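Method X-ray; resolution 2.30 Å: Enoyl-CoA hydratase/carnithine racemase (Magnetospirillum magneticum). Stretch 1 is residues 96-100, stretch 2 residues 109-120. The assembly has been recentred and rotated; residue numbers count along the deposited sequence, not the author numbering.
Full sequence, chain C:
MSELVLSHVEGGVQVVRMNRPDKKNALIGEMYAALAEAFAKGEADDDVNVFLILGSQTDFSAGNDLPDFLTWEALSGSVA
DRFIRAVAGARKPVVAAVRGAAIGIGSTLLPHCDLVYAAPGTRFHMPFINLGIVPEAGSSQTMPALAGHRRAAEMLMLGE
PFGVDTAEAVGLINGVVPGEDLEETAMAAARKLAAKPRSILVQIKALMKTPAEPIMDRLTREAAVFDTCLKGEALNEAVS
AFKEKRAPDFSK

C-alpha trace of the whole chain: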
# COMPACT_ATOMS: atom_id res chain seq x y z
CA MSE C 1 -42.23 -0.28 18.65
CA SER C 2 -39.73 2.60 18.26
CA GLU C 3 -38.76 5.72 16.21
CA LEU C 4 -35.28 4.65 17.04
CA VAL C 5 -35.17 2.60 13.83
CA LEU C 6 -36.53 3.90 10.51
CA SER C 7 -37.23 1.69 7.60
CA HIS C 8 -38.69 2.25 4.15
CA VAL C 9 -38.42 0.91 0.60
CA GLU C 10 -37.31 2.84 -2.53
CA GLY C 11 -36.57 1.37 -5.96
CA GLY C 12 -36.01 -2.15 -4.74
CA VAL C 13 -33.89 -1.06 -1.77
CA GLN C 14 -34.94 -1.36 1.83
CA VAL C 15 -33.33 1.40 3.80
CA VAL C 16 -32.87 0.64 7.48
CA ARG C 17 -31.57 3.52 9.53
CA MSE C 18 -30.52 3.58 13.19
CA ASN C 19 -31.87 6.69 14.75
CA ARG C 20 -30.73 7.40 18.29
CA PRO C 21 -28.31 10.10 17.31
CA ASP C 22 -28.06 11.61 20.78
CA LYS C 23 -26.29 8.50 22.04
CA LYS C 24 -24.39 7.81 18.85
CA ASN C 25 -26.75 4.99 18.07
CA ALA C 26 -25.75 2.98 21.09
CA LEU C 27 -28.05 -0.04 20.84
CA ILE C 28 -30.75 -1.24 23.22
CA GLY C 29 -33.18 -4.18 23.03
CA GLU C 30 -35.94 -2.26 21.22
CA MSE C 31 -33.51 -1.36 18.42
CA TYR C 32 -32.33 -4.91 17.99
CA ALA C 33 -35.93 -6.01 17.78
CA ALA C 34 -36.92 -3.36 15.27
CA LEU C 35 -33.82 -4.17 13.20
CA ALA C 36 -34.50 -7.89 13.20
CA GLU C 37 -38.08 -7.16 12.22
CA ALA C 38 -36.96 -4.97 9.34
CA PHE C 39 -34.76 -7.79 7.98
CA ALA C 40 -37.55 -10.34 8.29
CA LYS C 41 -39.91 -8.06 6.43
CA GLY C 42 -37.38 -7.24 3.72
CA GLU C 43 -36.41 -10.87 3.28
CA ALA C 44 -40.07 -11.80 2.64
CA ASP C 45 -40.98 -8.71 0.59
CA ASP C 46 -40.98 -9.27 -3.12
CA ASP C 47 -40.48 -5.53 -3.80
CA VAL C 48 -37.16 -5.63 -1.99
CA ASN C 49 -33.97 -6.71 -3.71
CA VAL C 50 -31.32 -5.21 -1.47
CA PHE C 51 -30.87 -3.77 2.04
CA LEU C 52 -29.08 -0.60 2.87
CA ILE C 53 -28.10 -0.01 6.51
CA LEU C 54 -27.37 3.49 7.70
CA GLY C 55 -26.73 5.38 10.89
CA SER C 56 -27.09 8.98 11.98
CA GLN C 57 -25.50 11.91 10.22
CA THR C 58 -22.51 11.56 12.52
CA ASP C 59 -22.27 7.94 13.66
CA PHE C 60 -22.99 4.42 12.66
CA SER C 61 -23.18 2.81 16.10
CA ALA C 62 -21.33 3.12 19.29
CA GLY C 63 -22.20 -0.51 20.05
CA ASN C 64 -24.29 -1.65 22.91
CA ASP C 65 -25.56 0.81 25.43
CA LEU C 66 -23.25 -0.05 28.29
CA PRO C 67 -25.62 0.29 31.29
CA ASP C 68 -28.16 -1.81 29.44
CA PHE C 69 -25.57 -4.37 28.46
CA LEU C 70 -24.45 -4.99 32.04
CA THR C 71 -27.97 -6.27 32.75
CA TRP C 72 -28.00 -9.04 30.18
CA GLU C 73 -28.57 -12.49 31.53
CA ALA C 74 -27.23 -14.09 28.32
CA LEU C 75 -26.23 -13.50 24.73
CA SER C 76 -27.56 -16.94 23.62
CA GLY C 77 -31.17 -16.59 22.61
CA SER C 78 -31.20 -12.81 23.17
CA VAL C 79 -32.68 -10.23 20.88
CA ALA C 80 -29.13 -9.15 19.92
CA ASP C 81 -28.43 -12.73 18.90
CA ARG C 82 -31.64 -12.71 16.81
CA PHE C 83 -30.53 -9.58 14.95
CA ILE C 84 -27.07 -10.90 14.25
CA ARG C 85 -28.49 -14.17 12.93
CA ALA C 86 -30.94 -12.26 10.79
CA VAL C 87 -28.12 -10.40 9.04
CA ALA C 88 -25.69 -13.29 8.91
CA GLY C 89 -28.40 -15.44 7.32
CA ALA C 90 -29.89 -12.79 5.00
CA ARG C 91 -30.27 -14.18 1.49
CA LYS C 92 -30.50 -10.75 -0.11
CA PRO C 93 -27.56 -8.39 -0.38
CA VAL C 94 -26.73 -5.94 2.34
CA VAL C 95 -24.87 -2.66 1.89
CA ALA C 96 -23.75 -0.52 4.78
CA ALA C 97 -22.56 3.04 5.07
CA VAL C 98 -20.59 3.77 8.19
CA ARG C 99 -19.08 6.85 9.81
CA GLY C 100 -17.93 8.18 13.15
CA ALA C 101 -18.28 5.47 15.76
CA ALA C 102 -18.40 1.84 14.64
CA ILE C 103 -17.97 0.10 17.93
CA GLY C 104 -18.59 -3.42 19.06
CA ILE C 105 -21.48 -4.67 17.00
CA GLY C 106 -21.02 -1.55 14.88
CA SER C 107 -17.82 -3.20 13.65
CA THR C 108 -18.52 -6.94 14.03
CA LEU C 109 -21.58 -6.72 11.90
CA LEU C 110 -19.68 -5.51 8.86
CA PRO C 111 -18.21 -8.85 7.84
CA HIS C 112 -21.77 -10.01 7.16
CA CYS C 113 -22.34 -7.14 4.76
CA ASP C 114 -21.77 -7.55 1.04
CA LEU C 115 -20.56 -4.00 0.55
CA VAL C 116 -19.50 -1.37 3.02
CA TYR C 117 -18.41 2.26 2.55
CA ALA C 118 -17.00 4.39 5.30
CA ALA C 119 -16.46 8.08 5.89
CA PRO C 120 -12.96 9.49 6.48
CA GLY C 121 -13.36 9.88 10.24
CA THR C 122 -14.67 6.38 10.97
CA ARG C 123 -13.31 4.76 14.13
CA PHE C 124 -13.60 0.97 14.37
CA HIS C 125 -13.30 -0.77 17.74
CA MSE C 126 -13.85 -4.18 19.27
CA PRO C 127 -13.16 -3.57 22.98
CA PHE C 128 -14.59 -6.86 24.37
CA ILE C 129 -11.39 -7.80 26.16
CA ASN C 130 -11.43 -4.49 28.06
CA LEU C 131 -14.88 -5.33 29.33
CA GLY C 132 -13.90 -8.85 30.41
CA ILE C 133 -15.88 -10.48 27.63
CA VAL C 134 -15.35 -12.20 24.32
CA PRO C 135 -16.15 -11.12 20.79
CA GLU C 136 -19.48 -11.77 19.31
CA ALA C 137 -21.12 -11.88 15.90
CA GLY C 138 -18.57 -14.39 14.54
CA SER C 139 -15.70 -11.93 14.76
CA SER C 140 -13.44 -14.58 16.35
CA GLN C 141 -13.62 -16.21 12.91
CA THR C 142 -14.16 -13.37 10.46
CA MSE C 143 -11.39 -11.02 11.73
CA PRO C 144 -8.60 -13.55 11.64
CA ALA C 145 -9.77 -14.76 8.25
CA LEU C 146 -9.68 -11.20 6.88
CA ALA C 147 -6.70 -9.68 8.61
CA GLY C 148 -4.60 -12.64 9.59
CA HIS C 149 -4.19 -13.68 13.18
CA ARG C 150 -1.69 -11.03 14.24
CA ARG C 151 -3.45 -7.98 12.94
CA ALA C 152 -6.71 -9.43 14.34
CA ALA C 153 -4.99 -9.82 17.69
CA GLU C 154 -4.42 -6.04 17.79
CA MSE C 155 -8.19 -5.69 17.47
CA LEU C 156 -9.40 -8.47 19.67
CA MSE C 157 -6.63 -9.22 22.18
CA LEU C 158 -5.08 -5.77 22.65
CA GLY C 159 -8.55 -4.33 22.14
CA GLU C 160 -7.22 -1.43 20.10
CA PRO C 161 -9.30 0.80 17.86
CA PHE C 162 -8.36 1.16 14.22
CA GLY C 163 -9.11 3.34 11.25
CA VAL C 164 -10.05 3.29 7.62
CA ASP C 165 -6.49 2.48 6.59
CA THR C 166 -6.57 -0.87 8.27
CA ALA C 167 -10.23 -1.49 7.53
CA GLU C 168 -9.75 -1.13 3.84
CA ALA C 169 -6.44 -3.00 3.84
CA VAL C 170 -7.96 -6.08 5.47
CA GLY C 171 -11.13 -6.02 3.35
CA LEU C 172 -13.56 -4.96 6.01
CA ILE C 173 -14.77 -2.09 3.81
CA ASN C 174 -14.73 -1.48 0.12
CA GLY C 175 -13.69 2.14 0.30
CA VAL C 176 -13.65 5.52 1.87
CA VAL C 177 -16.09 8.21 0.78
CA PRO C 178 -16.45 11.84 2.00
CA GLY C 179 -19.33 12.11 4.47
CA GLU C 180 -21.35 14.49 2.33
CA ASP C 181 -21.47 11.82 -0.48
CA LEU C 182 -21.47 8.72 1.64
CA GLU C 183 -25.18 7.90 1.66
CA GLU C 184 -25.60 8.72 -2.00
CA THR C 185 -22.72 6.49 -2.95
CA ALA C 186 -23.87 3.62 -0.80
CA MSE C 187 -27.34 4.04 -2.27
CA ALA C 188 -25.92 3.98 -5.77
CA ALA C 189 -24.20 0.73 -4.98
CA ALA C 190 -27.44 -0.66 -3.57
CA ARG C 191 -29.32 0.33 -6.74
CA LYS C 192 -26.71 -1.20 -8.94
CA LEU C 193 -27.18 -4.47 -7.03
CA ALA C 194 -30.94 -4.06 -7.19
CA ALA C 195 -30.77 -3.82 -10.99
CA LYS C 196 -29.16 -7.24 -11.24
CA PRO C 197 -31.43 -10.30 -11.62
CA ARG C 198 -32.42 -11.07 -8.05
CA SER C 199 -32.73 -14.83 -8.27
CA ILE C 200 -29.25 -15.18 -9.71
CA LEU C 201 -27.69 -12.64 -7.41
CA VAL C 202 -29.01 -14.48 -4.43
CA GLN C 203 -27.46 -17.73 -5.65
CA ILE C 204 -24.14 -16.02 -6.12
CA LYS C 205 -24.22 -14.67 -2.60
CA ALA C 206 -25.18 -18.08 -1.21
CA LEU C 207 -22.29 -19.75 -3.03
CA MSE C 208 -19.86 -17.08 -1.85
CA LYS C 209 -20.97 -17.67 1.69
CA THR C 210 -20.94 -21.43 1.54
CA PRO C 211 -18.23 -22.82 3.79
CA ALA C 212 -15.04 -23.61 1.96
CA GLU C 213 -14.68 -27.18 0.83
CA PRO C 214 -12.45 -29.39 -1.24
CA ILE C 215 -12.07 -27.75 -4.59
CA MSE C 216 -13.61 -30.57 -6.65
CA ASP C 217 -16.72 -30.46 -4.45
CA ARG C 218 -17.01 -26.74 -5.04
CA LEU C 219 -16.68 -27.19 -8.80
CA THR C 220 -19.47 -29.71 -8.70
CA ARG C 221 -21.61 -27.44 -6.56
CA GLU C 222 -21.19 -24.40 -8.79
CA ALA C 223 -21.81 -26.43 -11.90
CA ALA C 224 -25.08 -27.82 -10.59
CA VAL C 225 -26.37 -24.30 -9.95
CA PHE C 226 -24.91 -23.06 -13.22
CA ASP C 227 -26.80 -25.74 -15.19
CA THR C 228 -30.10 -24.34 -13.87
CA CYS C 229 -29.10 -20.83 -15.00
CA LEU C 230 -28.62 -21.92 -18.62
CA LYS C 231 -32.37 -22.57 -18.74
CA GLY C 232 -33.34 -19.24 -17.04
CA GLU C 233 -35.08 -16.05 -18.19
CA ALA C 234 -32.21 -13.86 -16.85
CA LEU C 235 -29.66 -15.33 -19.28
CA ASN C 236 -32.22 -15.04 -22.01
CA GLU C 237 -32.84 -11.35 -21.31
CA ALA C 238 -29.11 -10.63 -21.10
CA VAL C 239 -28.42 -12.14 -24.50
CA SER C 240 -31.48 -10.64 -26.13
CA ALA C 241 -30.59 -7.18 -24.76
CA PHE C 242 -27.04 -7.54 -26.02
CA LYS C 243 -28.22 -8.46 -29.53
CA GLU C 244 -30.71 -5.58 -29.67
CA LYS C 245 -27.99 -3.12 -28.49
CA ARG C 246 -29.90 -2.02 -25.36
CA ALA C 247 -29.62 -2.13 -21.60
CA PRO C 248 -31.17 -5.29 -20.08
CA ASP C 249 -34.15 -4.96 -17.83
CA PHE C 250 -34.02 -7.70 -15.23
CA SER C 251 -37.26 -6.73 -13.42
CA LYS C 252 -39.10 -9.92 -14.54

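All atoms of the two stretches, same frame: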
# COMPACT_ATOMS: atom_id res chain seq x y z
N ALA C 96 -23.78 -1.39 3.63
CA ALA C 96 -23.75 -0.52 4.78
C ALA C 96 -22.93 0.72 4.53
O ALA C 96 -21.99 0.68 3.77
CB ALA C 96 -23.17 -1.25 5.95
N ALA C 97 -23.31 1.82 5.16
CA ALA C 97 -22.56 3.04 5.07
C ALA C 97 -22.26 3.44 6.48
O ALA C 97 -23.18 3.73 7.23
CB ALA C 97 -23.38 4.11 4.38
N VAL C 98 -20.98 3.48 6.84
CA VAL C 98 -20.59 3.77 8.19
C VAL C 98 -19.83 5.06 8.31
O VAL C 98 -19.22 5.51 7.36
CB VAL C 98 -19.74 2.64 8.76
CG1 VAL C 98 -20.46 1.31 8.57
CG2 VAL C 98 -18.42 2.49 8.06
N ARG C 99 -19.82 5.63 9.50
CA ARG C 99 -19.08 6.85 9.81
C ARG C 99 -18.98 7.02 11.28
O ARG C 99 -19.68 6.34 12.02
CB ARG C 99 -19.79 8.08 9.23
CG ARG C 99 -21.09 8.39 9.95
CD ARG C 99 -22.10 9.06 9.05
NE ARG C 99 -21.57 10.31 8.58
CZ ARG C 99 -22.07 11.00 7.57
NH1 ARG C 99 -23.17 10.62 6.93
NH2 ARG C 99 -21.46 12.11 7.21
N GLY C 100 -18.14 7.94 11.72
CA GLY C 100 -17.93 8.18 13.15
C GLY C 100 -17.68 6.90 13.91
O GLY C 100 -16.86 6.07 13.51
N LEU C 109 -20.56 -6.51 12.90
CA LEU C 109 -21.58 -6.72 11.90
C LEU C 109 -21.08 -6.63 10.44
O LEU C 109 -21.64 -7.24 9.52
CB LEU C 109 -22.59 -5.62 12.09
CG LEU C 109 -23.81 -5.75 11.22
CD1 LEU C 109 -24.63 -6.92 11.71
CD2 LEU C 109 -24.60 -4.44 11.24
N LEU C 110 -20.05 -5.85 10.22
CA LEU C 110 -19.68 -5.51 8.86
C LEU C 110 -19.23 -6.69 8.04
O LEU C 110 -19.40 -6.69 6.80
CB LEU C 110 -18.62 -4.44 8.89
CG LEU C 110 -19.08 -3.17 9.59
CD1 LEU C 110 -17.95 -2.14 9.62
CD2 LEU C 110 -20.30 -2.56 8.96
N PRO C 111 -18.63 -7.69 8.67
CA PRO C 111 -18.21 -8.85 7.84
C PRO C 111 -19.39 -9.64 7.25
O PRO C 111 -19.19 -10.37 6.31
CB PRO C 111 -17.47 -9.72 8.80
CG PRO C 111 -16.91 -8.75 9.81
CD PRO C 111 -17.94 -7.68 9.95
N HIS C 112 -20.59 -9.42 7.75
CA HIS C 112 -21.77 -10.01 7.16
C HIS C 112 -22.39 -9.14 6.08
O HIS C 112 -23.33 -9.57 5.44
CB HIS C 112 -22.79 -10.28 8.25
CG HIS C 112 -22.23 -11.05 9.39
ND1 HIS C 112 -21.88 -12.38 9.26
CD2 HIS C 112 -21.88 -10.68 10.64
CE1 HIS C 112 -21.35 -12.79 10.40
NE2 HIS C 112 -21.35 -11.78 11.25
N CYS C 113 -21.88 -7.94 5.86
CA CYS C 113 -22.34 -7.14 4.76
C CYS C 113 -21.64 -7.52 3.46
O CYS C 113 -20.55 -8.08 3.48
CB CYS C 113 -22.18 -5.68 5.09
SG CYS C 113 -23.17 -5.24 6.55
N ASP C 114 -22.30 -7.23 2.33
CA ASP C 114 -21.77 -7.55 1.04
C ASP C 114 -20.94 -6.41 0.54
O ASP C 114 -19.90 -6.63 -0.09
CB ASP C 114 -22.88 -7.88 0.12
CG ASP C 114 -23.67 -9.09 0.61
OD1 ASP C 114 -23.13 -10.22 0.56
OD2 ASP C 114 -24.83 -8.92 1.08
N LEU C 115 -21.37 -5.19 0.84
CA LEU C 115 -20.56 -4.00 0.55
C LEU C 115 -20.66 -3.03 1.68
O LEU C 115 -21.73 -2.83 2.23
CB LEU C 115 -21.09 -3.28 -0.69
CG LEU C 115 -21.10 -4.03 -2.00
CD1 LEU C 115 -21.86 -3.24 -3.06
CD2 LEU C 115 -19.71 -4.33 -2.50
N VAL C 116 -19.58 -2.33 1.95
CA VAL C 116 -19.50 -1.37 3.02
C VAL C 116 -18.64 -0.18 2.63
O VAL C 116 -17.55 -0.34 2.12
CB VAL C 116 -18.82 -2.01 4.21
CG1 VAL C 116 -18.76 -1.02 5.36
CG2 VAL C 116 -19.53 -3.26 4.65
N TYR C 117 -19.15 1.02 2.84
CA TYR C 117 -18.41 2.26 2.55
C TYR C 117 -18.35 2.99 3.85
O TYR C 117 -19.30 2.95 4.61
CB TYR C 117 -19.11 3.13 1.49
CG TYR C 117 -19.22 2.38 0.23
CD1 TYR C 117 -18.18 2.35 -0.71
CD2 TYR C 117 -20.33 1.53 0.03
CE1 TYR C 117 -18.26 1.54 -1.85
CE2 TYR C 117 -20.43 0.73 -1.11
CZ TYR C 117 -19.41 0.73 -2.05
OH TYR C 117 -19.58 -0.04 -3.17
N ALA C 118 -17.25 3.68 4.08
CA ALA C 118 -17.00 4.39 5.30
C ALA C 118 -16.54 5.80 5.07
O ALA C 118 -15.87 6.09 4.10
CB ALA C 118 -15.91 3.68 6.05
N ALA C 119 -16.90 6.70 5.98
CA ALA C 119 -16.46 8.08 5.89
C ALA C 119 -15.08 8.21 6.46
O ALA C 119 -14.67 7.38 7.27
CB ALA C 119 -17.39 8.98 6.65
N PRO C 120 -14.34 9.23 6.04
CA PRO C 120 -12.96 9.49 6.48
C PRO C 120 -12.76 9.43 7.98
O PRO C 120 -11.78 8.83 8.45
CB PRO C 120 -12.71 10.90 5.98
CG PRO C 120 -13.47 10.96 4.73
CD PRO C 120 -14.72 10.16 4.97

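Two neighbouring strands, 96-98 and 115-118, run parallel at an angle of 20°, and their axes approach to 4.7 Å, joined by a ladder of backbone hydrogen bonds. Stretch 2 begins with a 3-10 turn, residues 110-112, in which His112 N bonds to Leu109 O (3.0 Å) and Cys113 N to Leu110 O (2.9 Å). From this turn Leu110 reaches stretch 1 with the end of its side chain: its CD2 lies 3.9 Å from Val98 CG1 and 4.4 Å from Ala96 CB, apolar contacts that lay its end against the Ala96/Val98 side of the strand. Cys113 points toward stretch 1 and sets its SG 4.0 Å from Ala96 CB, so the small alanine methyl sits among sulfur and aliphatic carbon. Asp114 makes no contact here. At Leu115 the ladder opens, with Ala96 N donating to Leu115 O (2.9 Å), while the leucine CB points sideways and the end of the side chain leads away. Val116 pairs with Ala96 and shares its face of the sheet; Val116 CG2 is 4.4 Å from Ala96 CB, and Val116 CG1 is 4.3 Å from Val98 CG1. Val116 CA also makes a CA-H...O contact with Ala96 O at 3.3 Å. Ala96 O also accepts from Tyr117 N (3.0 Å), and Tyr117 O in turn accepts from Val98 N (2.8 Å), so Tyr117 bonds through both its amide and its carbonyl, as a parallel ladder requires. Tyr117 and Ala97 project from the other face. Ala118, opposite Val98, returns to the face of Val116; its CB meets Val98 CG2 at 3.4 Å, a tight apolar fit. Beyond the strand, Ala119 N closes the ladder on Val98 O (3.0 Å), and Ala119 CB rests 3.6 Å from Arg99 CB, while the end of the arginine leads away. Pro120 turns away and makes no contact.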